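Putative Phosphate (Eubacterium rectale, PDB 3DAO) is probably a phosphatase of the haloacid dehalogenase-like hydrolase family, though its substrate is not established. Local coordinates at residues G63-S68 with I83-T88; A251-R256 with C267-E272. All coordinates share one frame; numbering follows the deposited sequence.

Contact 1: G63-S68 with I83-T88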
loop_
_atom_site.group_PDB
_atom_site.type_symbol
_atom_site.label_atom_id
_atom_site.label_comp_id
_atom_site.label_asym_id
_atom_site.label_seq_id
_atom_site.Cartn_x
_atom_site.Cartn_y
_atom_site.Cartn_z
ATOM N N GLY A 63 0.632 2.119 -0.912
ATOM C CA GLY A 63 1.289 0.869 -1.265
ATOM C C GLY A 63 2.701 0.851 -0.735
ATOM O O GLY A 63 3.344 -0.174 -0.650
ATOM N N ARG A 64 3.190 2.034 -0.372
ATOM C CA ARG A 64 4.579 2.159 0.056
ATOM C C ARG A 64 4.853 1.530 1.400
ATOM O O ARG A 64 3.951 1.370 2.221
ATOM C CB ARG A 64 5.001 3.647 0.141
ATOM C CG ARG A 64 5.092 4.428 -1.131
ATOM C CD ARG A 64 5.891 5.714 -0.847
ATOM N NE ARG A 64 5.963 6.559 -2.041
ATOM C CZ ARG A 64 6.838 7.527 -2.203
ATOM N NH1 ARG A 64 7.727 7.755 -1.257
ATOM N NH2 ARG A 64 6.836 8.228 -3.320
ATOM N N GLN A 65 6.126 1.183 1.597
ATOM C CA GLN A 65 6.619 0.686 2.881
ATOM C C GLN A 65 6.639 1.826 3.869
ATOM O O GLN A 65 6.656 2.987 3.491
ATOM C CB GLN A 65 8.055 0.174 2.803
ATOM C CG GLN A 65 8.233 -0.988 1.916
ATOM C CD GLN A 65 9.642 -1.481 1.975
ATOM O OE1 GLN A 65 10.576 -0.791 1.544
ATOM N NE2 GLN A 65 9.816 -2.698 2.485
ATOM N N PHE A 66 6.676 1.471 5.155
ATOM C CA PHE A 66 6.704 2.484 6.223
ATOM C C PHE A 66 7.883 3.397 6.080
ATOM O O PHE A 66 7.747 4.612 6.130
ATOM C CB PHE A 66 6.680 1.843 7.612
ATOM C CG PHE A 66 6.818 2.815 8.723
ATOM C CD1 PHE A 66 5.913 3.864 8.865
ATOM C CD2 PHE A 66 7.849 2.697 9.634
ATOM C CE1 PHE A 66 6.033 4.760 9.923
ATOM C CE2 PHE A 66 7.960 3.585 10.682
ATOM C CZ PHE A 66 7.032 4.612 10.833
ATOM N N SER A 67 9.050 2.804 5.872
ATOM C CA SER A 67 10.288 3.578 5.783
ATOM C C SER A 67 10.186 4.688 4.761
ATOM O O SER A 67 10.691 5.795 4.971
ATOM C CB SER A 67 11.500 2.672 5.434
ATOM O OG SER A 67 11.300 1.997 4.192
ATOM N N SER A 68 9.525 4.384 3.655
ATOM C CA SER A 68 9.371 5.315 2.544
ATOM C C SER A 68 8.392 6.444 2.903
ATOM O O SER A 68 8.632 7.623 2.640
ATOM C CB SER A 68 8.932 4.597 1.278
ATOM O OG SER A 68 8.897 5.517 0.198
ATOM N N ILE A 83 -0.719 3.932 7.033
ATOM C CA ILE A 83 -1.215 2.679 6.473
ATOM C C ILE A 83 -0.218 2.359 5.355
ATOM O O ILE A 83 0.006 3.159 4.438
ATOM C CB ILE A 83 -2.676 2.748 6.004
ATOM C CG1 ILE A 83 -3.618 2.933 7.201
ATOM C CG2 ILE A 83 -3.039 1.442 5.216
ATOM C CD1 ILE A 83 -5.042 3.312 6.828
ATOM N N THR A 84 0.410 1.187 5.457
ATOM C CA THR A 84 1.499 0.839 4.568
ATOM C C THR A 84 1.240 -0.452 3.829
ATOM O O THR A 84 0.344 -1.224 4.166
ATOM C CB THR A 84 2.837 0.648 5.370
ATOM O OG1 THR A 84 2.888 -0.646 6.005
ATOM C CG2 THR A 84 3.036 1.754 6.440
ATOM N N ASP A 85 2.035 -0.649 2.794
ATOM C CA ASP A 85 2.047 -1.948 2.083
ATOM C C ASP A 85 0.677 -2.357 1.613
ATOM O O ASP A 85 0.297 -3.555 1.669
ATOM C CB ASP A 85 2.667 -3.048 2.953
ATOM C CG ASP A 85 4.141 -2.834 3.216
ATOM O OD1 ASP A 85 4.470 -2.133 4.184
ATOM O OD2 ASP A 85 4.974 -3.375 2.446
ATOM N N GLY A 86 -0.072 -1.346 1.209
ATOM C CA GLY A 86 -1.395 -1.503 0.626
ATOM C C GLY A 86 -2.480 -1.875 1.607
ATOM O O GLY A 86 -3.534 -2.387 1.223
ATOM N N GLY A 87 -2.243 -1.613 2.875
ATOM C CA GLY A 87 -3.257 -1.926 3.883
ATOM C C GLY A 87 -2.978 -3.096 4.806
ATOM O O GLY A 87 -3.841 -3.483 5.575
ATOM N N THR A 88 -1.761 -3.633 4.769
ATOM C CA THR A 88 -1.400 -4.786 5.588
ATOM C C THR A 88 -0.810 -4.399 6.945
ATOM O O THR A 88 -0.701 -5.227 7.860
ATOM C CB THR A 88 -0.409 -5.724 4.872
ATOM O OG1 THR A 88 0.747 -4.990 4.447
ATOM C CG2 THR A 88 -1.077 -6.434 3.681
HETATM O O HOH W 1 7.460 -4.159 3.249
HETATM O O HOH W 2 6.444 -1.397 5.694
#
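Asp-85 OD1 is held by two groups: the hydroxyl Thr-84 OG1 lies 2.8 Å from Asp-85 OD1 on the carboxylate's anti lone pair, and a water 2.6 Å from Asp-85 OD1 donates to it while accepting from Phe-66 N. The other oxygen, OD2, is joined through a second water to Gln-65 NE2, so both carboxylate oxygens are bridged by water to the start of helix 66-72. With CG beside the backbone N (chi1 -67°), the carboxylate is brought to Gln-65, whose amide plane stands 78° from it. The direct backbone link is Asp-85 N to Arg-64 O, 2.8 Å and nearly straight at 168°, with the donor well above the carbonyl plane. Next to this bond, Thr-84 CG2 packs against Phe-66 CA at 3.7 Å and also touches Phe-66 CB. Replacing Asp-85 by an alanine would remove the carboxylate and is likely to leave both waters and Thr-84 OG1 without their shared partner. The Arg-64 guanidinium is engaged in a salt bridge by Asp-29, part of a probable HAD-type DxDx(T/V) motif. The contact thus joins the loop between strand 57-61 and helix 66-72 to the end of strand 81-84 within one beta-alpha-beta unit.

Contact 2: A251-R256 with C267-E272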
loop_
_atom_site.group_PDB
_atom_site.type_symbol
_atom_site.label_atom_id
_atom_site.label_comp_id
_atom_site.label_asym_id
_atom_site.label_seq_id
_atom_site.Cartn_x
_atom_site.Cartn_y
_atom_site.Cartn_z
ATOM N N ALA A 251 -10.513 12.665 -6.549
ATOM C CA ALA A 251 -9.665 12.014 -7.522
ATOM C C ALA A 251 -8.856 13.006 -8.296
ATOM O O ALA A 251 -9.362 14.041 -8.749
ATOM C CB ALA A 251 -10.498 11.178 -8.534
ATOM N N VAL A 252 -7.577 12.709 -8.445
ATOM C CA VAL A 252 -6.727 13.542 -9.317
ATOM C C VAL A 252 -7.320 13.449 -10.730
ATOM O O VAL A 252 -7.790 12.392 -11.145
ATOM C CB VAL A 252 -5.248 13.189 -9.254
ATOM C CG1 VAL A 252 -4.744 13.554 -7.851
ATOM C CG2 VAL A 252 -4.987 11.708 -9.590
ATOM N N SER A 253 -7.302 14.565 -11.453
ATOM C CA SER A 253 -8.019 14.646 -12.741
ATOM C C SER A 253 -7.412 13.821 -13.861
ATOM O O SER A 253 -8.043 13.611 -14.897
ATOM C CB SER A 253 -8.234 16.133 -13.165
ATOM O OG SER A 253 -7.004 16.800 -13.385
ATOM N N ASN A 254 -6.200 13.335 -13.657
ATOM C CA ASN A 254 -5.534 12.540 -14.671
ATOM C C ASN A 254 -5.764 11.052 -14.455
ATOM O O ASN A 254 -5.236 10.219 -15.187
ATOM C CB ASN A 254 -4.033 12.803 -14.742
ATOM C CG ASN A 254 -3.310 12.469 -13.444
ATOM O OD1 ASN A 254 -3.627 13.032 -12.395
ATOM N ND2 ASN A 254 -2.294 11.596 -13.523
ATOM N N ALA A 255 -6.576 10.744 -13.455
ATOM C CA ALA A 255 -6.894 9.362 -13.104
ATOM C C ALA A 255 -7.883 8.787 -14.108
ATOM O O ALA A 255 -8.571 9.505 -14.818
ATOM C CB ALA A 255 -7.539 9.286 -11.668
ATOM N N ARG A 256 -8.013 7.479 -14.094
ATOM C CA ARG A 256 -9.032 6.830 -14.923
ATOM C C ARG A 256 -10.429 7.303 -14.598
ATOM O O ARG A 256 -10.751 7.683 -13.463
ATOM C CB ARG A 256 -8.985 5.307 -14.793
ATOM C CG ARG A 256 -7.875 4.678 -15.603
ATOM C CD ARG A 256 -8.157 3.215 -15.872
ATOM N NE ARG A 256 -9.485 2.971 -16.432
ATOM C CZ ARG A 256 -9.747 2.815 -17.725
ATOM N NH1 ARG A 256 -8.782 2.886 -18.607
ATOM N NH2 ARG A 256 -10.984 2.582 -18.133
ATOM N N CYS A 267 -9.595 16.884 -8.310
ATOM C CA CYS A 267 -8.619 17.929 -8.057
ATOM C C CYS A 267 -7.576 17.817 -9.145
ATOM O O CYS A 267 -7.553 16.838 -9.900
ATOM C CB CYS A 267 -7.984 17.850 -6.638
ATOM S SG CYS A 267 -7.052 16.385 -6.286
ATOM N N ALA A 268 -6.696 18.806 -9.197
ATOM C CA ALA A 268 -5.648 18.852 -10.219
ATOM C C ALA A 268 -4.599 17.775 -10.018
ATOM O O ALA A 268 -4.461 17.228 -8.917
ATOM C CB ALA A 268 -4.970 20.260 -10.231
ATOM N N PRO A 269 -3.823 17.493 -11.065
ATOM C CA PRO A 269 -2.785 16.485 -10.969
ATOM C C PRO A 269 -1.669 16.887 -9.997
ATOM O O PRO A 269 -1.583 18.043 -9.556
ATOM C CB PRO A 269 -2.252 16.371 -12.389
ATOM C CG PRO A 269 -3.356 16.877 -13.255
ATOM C CD PRO A 269 -4.086 17.901 -12.460
ATOM N N TYR A 270 -0.828 15.932 -9.659
ATOM C CA TYR A 270 0.199 16.210 -8.682
ATOM C C TYR A 270 1.170 17.280 -9.185
ATOM O O TYR A 270 1.784 17.986 -8.396
ATOM C CB TYR A 270 0.947 14.953 -8.287
ATOM C CG TYR A 270 1.847 14.416 -9.353
ATOM C CD1 TYR A 270 3.062 15.009 -9.607
ATOM C CD2 TYR A 270 1.459 13.324 -10.124
ATOM C CE1 TYR A 270 3.900 14.507 -10.575
ATOM C CE2 TYR A 270 2.284 12.811 -11.104
ATOM C CZ TYR A 270 3.497 13.409 -11.327
ATOM O OH TYR A 270 4.315 12.895 -12.306
ATOM N N TRP A 271 1.262 17.418 -10.496
ATOM C CA TRP A 271 2.230 18.355 -11.101
ATOM C C TRP A 271 1.689 19.755 -11.061
ATOM O O TRP A 271 2.366 20.698 -11.462
ATOM C CB TRP A 271 2.674 17.967 -12.527
ATOM C CG TRP A 271 1.590 17.748 -13.491
ATOM C CD1 TRP A 271 0.966 18.683 -14.245
ATOM C CD2 TRP A 271 1.015 16.491 -13.844
ATOM N NE1 TRP A 271 0.007 18.094 -15.022
ATOM C CE2 TRP A 271 0.019 16.746 -14.798
ATOM C CE3 TRP A 271 1.232 15.170 -13.428
ATOM C CZ2 TRP A 271 -0.751 15.733 -15.359
ATOM C CZ3 TRP A 271 0.464 14.172 -13.977
ATOM C CH2 TRP A 271 -0.515 14.457 -14.936
ATOM N N GLU A 272 0.473 19.859 -10.550
ATOM C CA GLU A 272 -0.199 21.140 -10.340
ATOM C C GLU A 272 -0.539 21.301 -8.868
ATOM O O GLU A 272 -1.258 22.222 -8.453
ATOM C CB GLU A 272 -1.454 21.265 -11.190
ATOM C CG GLU A 272 -1.109 21.446 -12.644
ATOM C CD GLU A 272 -2.309 21.547 -13.550
ATOM O OE1 GLU A 272 -3.450 21.563 -13.054
ATOM O OE2 GLU A 272 -2.082 21.599 -14.787
HETATM O O HOH W 3 -1.996 13.389 -10.288
#
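Cys-267 N donates to Ala-251 O over 2.9 Å with an N-H...O angle of 158°, and Ser-253 N returns a weak bond to Cys-267 O, bent to 125°. The two bonds flank Val-252, which pairs with Cys-267 as a parallel beta bridge, and Val-252 CA adds a CA-H...O contact to the same Cys-267 oxygen. On the sheet face shared by these two side chains, Val-252 CG1 meets Cys-267 SG at 4.0 Å. A type I turn starts at the bridge residue, Val-252, and runs to Ala-255. Its side chains reach Pro-269: Ser-253 OG approaches Pro-269 CD at 3.3 Å, while Asn-254 OD1 lies 3.6 Å from Pro-269 CB. A water links Asn-254 OD1 to Tyr-270 N. With CG between its backbone N and carbonyl carbon, Asn-254 brings ND2 to 3.7 Å from Trp-271 CH2, obliquely to the ring, the amide and ring planes 61° apart. Pro-269 CB rests over the centre of one face of that indole, so the proline touches both turn and indole, which also meet at Asn-254. Parallel strands 248-252 and 265-267, joined through helix 257-262, form a beta-alpha-beta unit at the sheet margin, and helix 274-281 covers Cys-267 through Val-275 and Val-278.

Overall arrangement
From the N terminus the chain runs through strand 23-26 and helix 42-53 to strand 57-61, then into helix 66-72, and comes back to the sheet in strand 81-84, parallel to 57-61, where contact 1 closes a loop of 14 intervening residues. It then passes through strands 89-91 and 96-99, the separate six-stranded sheet and strand 230-234 before contact 2 opens at the end of strand 248-252. That second loop, 10 residues holding helix 257-262, closes at the end of strand 265-267. The contacts follow in series, neither nesting nor crossing, and do not touch. Both reach the eight-stranded sheet, contact 1 at strand 81-84 and contact 2 at strands 248-252 and 265-267, with 57-61, 23-26 and 230-234 between.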